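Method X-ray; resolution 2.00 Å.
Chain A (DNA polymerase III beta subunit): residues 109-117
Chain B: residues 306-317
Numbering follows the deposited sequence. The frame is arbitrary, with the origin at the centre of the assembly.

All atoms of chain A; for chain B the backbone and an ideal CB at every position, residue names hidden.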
# COMPACT_ATOMS: atom_id res chain seq x y z
N GLY A 109 21.62 10.67 20.75
CA GLY A 109 21.00 11.62 21.66
C GLY A 109 20.96 11.00 23.03
O GLY A 109 21.94 10.41 23.48
N LYS A 110 19.82 11.10 23.69
CA LYS A 110 19.65 10.56 25.04
C LYS A 110 19.18 9.12 25.00
O LYS A 110 18.90 8.53 26.05
CB LYS A 110 18.62 11.39 25.80
CG LYS A 110 19.06 12.82 26.04
CD LYS A 110 17.85 13.74 26.07
CE LYS A 110 17.08 13.60 24.76
NZ LYS A 110 16.08 14.68 24.59
N SER A 111 19.10 8.54 23.81
CA SER A 111 18.63 7.17 23.65
C SER A 111 19.75 6.15 23.45
O SER A 111 20.61 6.32 22.58
CB SER A 111 17.65 7.10 22.48
OG SER A 111 17.02 5.82 22.41
N GLU A 112 19.74 5.11 24.28
CA GLU A 112 20.72 4.04 24.19
C GLU A 112 20.00 2.70 24.02
O GLU A 112 19.28 2.25 24.92
CB GLU A 112 21.60 3.98 25.43
CG GLU A 112 22.56 2.80 25.37
CD GLU A 112 23.39 2.65 26.62
OE1 GLU A 112 24.35 3.44 26.79
OE2 GLU A 112 23.09 1.75 27.43
N ILE A 113 20.21 2.08 22.87
CA ILE A 113 19.59 0.79 22.55
C ILE A 113 20.64 -0.27 22.28
O ILE A 113 21.49 -0.11 21.39
CB ILE A 113 18.67 0.93 21.30
CG1 ILE A 113 17.51 1.87 21.62
CG2 ILE A 113 18.14 -0.45 20.87
CD1 ILE A 113 16.70 2.31 20.40
N THR A 114 20.60 -1.35 23.05
CA THR A 114 21.56 -2.43 22.87
C THR A 114 20.87 -3.60 22.18
O THR A 114 19.78 -4.00 22.58
CB THR A 114 22.13 -2.89 24.22
OG1 THR A 114 22.64 -1.75 24.91
CG2 THR A 114 23.25 -3.92 24.02
N LEU A 115 21.51 -4.13 21.14
CA LEU A 115 20.96 -5.26 20.39
C LEU A 115 21.88 -6.47 20.40
O LEU A 115 23.10 -6.33 20.37
CB LEU A 115 20.72 -4.86 18.93
CG LEU A 115 19.87 -3.62 18.71
CD1 LEU A 115 19.86 -3.28 17.23
CD2 LEU A 115 18.46 -3.84 19.26
N LYS A 116 21.29 -7.66 20.45
CA LYS A 116 22.08 -8.89 20.43
C LYS A 116 22.26 -9.30 18.97
O LYS A 116 21.30 -9.28 18.19
CB LYS A 116 21.38 -10.00 21.22
CG LYS A 116 22.05 -11.37 21.14
CD LYS A 116 23.56 -11.30 21.41
CE LYS A 116 24.00 -12.36 22.40
NZ LYS A 116 23.53 -13.72 22.02
N GLY A 117 23.49 -9.64 18.61
CA GLY A 117 23.76 -10.05 17.24
C GLY A 117 24.47 -11.40 17.17
O GLY A 117 24.55 -12.12 18.15
N UNK B 306 15.43 -10.11 27.04
CA UNK B 306 16.49 -11.11 27.05
C UNK B 306 16.74 -11.76 25.70
O UNK B 306 15.81 -12.13 24.99
CB UNK B 306 16.16 -12.20 28.07
N UNK B 307 18.01 -11.87 25.34
CA UNK B 307 18.45 -12.46 24.08
C UNK B 307 18.00 -11.68 22.86
O UNK B 307 18.21 -12.13 21.74
CB UNK B 307 17.94 -13.90 23.98
N UNK B 308 17.38 -10.52 23.06
CA UNK B 308 16.95 -9.69 21.94
C UNK B 308 17.59 -8.30 22.05
O UNK B 308 18.34 -7.88 21.18
CB UNK B 308 15.42 -9.58 21.90
N UNK B 309 17.29 -7.58 23.13
CA UNK B 309 17.86 -6.26 23.30
C UNK B 309 17.37 -5.51 24.53
O UNK B 309 16.60 -6.03 25.32
CB UNK B 309 17.56 -5.42 22.05
N UNK B 310 17.83 -4.28 24.69
CA UNK B 310 17.41 -3.47 25.81
C UNK B 310 17.42 -1.99 25.43
O UNK B 310 18.15 -1.59 24.51
CB UNK B 310 18.31 -3.72 27.02
N UNK B 311 16.60 -1.21 26.10
CA UNK B 311 16.52 0.22 25.86
C UNK B 311 16.69 0.98 27.19
O UNK B 311 16.12 0.60 28.21
CB UNK B 311 15.19 0.58 25.19
N UNK B 312 17.50 2.02 27.16
CA UNK B 312 17.72 2.86 28.32
C UNK B 312 17.71 4.26 27.73
O UNK B 312 18.64 4.64 27.02
CB UNK B 312 19.01 2.53 29.07
N UNK B 313 16.66 5.02 28.01
CA UNK B 313 16.57 6.35 27.45
C UNK B 313 16.15 7.44 28.43
O UNK B 313 15.15 7.28 29.13
CB UNK B 313 15.59 6.33 26.28
N UNK B 314 16.92 8.53 28.46
CA UNK B 314 16.60 9.67 29.32
C UNK B 314 15.60 10.56 28.58
O UNK B 314 15.77 10.86 27.39
CB UNK B 314 17.86 10.45 29.70
N UNK B 315 14.56 10.98 29.29
CA UNK B 315 13.51 11.79 28.68
C UNK B 315 13.47 13.25 29.13
O UNK B 315 13.69 13.56 30.30
CB UNK B 315 12.15 11.15 28.98
N UNK B 316 13.19 14.14 28.18
CA UNK B 316 13.05 15.56 28.49
C UNK B 316 11.59 15.75 28.87
O UNK B 316 10.70 15.07 28.33
CB UNK B 316 13.46 16.46 27.32
N UNK B 317 11.33 16.66 29.81
CA UNK B 317 9.97 16.96 30.24
C UNK B 317 9.81 18.47 30.33
O UNK B 317 10.79 19.22 30.33
CB UNK B 317 9.65 16.29 31.58

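Chain B runs antiparallel to strand 111-116 of chain A, at 174° between strand directions, so its side chains alternate between two faces of a shared sheet.

Position 306 lies out of reach of chain A. Its phi of -44° and psi of 134° allow proline and most other residues. It is P306(B).

Position 307 has a positive phi, 65°, which often favours glycine or asparagine. Its CB points away, into space that chain A does not fill. The residue is E307(B), whose side chain stays clear; its backbone O lies 3.9 Å from K116(A) CB.

At 308 the CB again points away, so chain A hardly restricts the choice. The backbone does the work. The residue is V308(B), and its O accepts a hydrogen bond from K116(A) N at 3.0 Å.

Position 309 is the most restrictive. It is extended, with phi 176° and psi -178°, and pairs with L115(A). An ideal CB would lie 2.7 Å from T114(A) O, a clash, and 3.3 Å from L115(A) CD2. Glycine is strongly indicated, and G309(B) is found. Its CA comes within 3.1 Å of T114(A) O.

Position 310 shares a face with T114(A). Its backbone makes two hydrogen bonds, from N to T114(A) O and from T114(A) N to O, both 2.9 Å. The CB has room, and E112(A) on the same face offers a negative charge. A threonine, a long polar chain or a basic residue would suit. K310(B) is found. Its CG packs 3.5 Å from T114(A) CB, with no salt bridge to E112(A).

Position 311 turns to the other face, opposite I113(A). The ideal CB is 4.5 Å from I113(A) CG1, so valine, isoleucine or leucine would fit. It is V311(B), and its CG2 meets I113(A) CG1 at 4.0 Å.

Position 312 pairs with E112(A) through two backbone hydrogen bonds: its N to E112(A) O at 2.9 Å, and E112(A) N to its O at 3.0 Å. The side chain lies beside a carboxylate, so polar or basic residues look suitable. N312(B) is deposited. Its CB lies 4.4 Å from E112(A) OE2, and its amide makes no hydrogen bond to chain A.

Position 313 faces S111(A), whose hydroxyl can donate or accept. Glutamate, glutamine or another polar residue could reach it. E313(B) does so: S111(A) OG donates to its OE1 at 2.8 Å. Both carboxylate oxygens also bond elsewhere in the structure.

At 314 the backbone N donates to K110(A) O at 3.1 Å. The CB points sideways, 4.1 Å from K110(A) CB, so many polar residues would do. It is D314(B), whose CB lies 4.0 Å from K110(A) CB.

Position 315 points away and is unconstrained by chain A; it is L315(B).

At 316 the ideal CB is 4.2 Å from K110(A) NZ. A short acid is the natural choice. D316(B) forms a salt bridge, with OD2 2.5 Å from K110(A) NZ.

Position 317 is out of reach; it is I317(B).

Chain B (306-317) PEVGKVNEDLDI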
# COMPACT_ATOMS: atom_id res chain seq x y z
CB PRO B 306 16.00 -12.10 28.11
CG PRO B 306 15.32 -11.20 29.09
CD PRO B 306 14.51 -10.30 28.17
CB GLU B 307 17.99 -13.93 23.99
CG GLU B 307 16.60 -14.15 23.40
CD GLU B 307 16.06 -15.56 23.64
OE1 GLU B 307 16.82 -16.53 23.40
OE2 GLU B 307 14.90 -15.69 24.07
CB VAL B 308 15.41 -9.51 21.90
CG1 VAL B 308 15.03 -8.66 20.68
CG2 VAL B 308 14.72 -10.86 21.81
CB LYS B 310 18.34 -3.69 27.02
CG LYS B 310 19.75 -3.20 26.81
CD LYS B 310 20.58 -3.29 28.08
CE LYS B 310 20.79 -4.71 28.53
NZ LYS B 310 21.85 -4.79 29.57
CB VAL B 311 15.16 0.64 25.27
CG1 VAL B 311 15.15 2.14 25.00
CG2 VAL B 311 14.89 -0.11 23.98
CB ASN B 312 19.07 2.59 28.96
CG ASN B 312 19.32 3.51 30.14
OD1 ASN B 312 19.13 4.73 30.05
ND2 ASN B 312 19.75 2.93 31.26
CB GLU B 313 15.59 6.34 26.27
CG GLU B 313 15.49 7.68 25.55
CD GLU B 313 14.62 7.62 24.32
OE1 GLU B 313 14.61 6.56 23.66
OE2 GLU B 313 13.97 8.62 23.99
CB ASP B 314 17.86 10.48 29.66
CG ASP B 314 18.81 9.74 30.59
OD1 ASP B 314 18.34 9.07 31.54
OD2 ASP B 314 20.04 9.83 30.39
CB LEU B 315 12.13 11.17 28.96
CG LEU B 315 11.91 9.67 28.67
CD1 LEU B 315 10.46 9.33 28.93
CD2 LEU B 315 12.27 9.35 27.23
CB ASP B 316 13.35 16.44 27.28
CG ASP B 316 14.83 16.46 26.90
OD1 ASP B 316 15.69 16.21 27.77
OD2 ASP B 316 15.12 16.74 25.73
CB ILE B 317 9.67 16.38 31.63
CG1 ILE B 317 10.53 17.09 32.69
CG2 ILE B 317 9.92 14.87 31.64
CD1 ILE B 317 10.28 16.65 34.11
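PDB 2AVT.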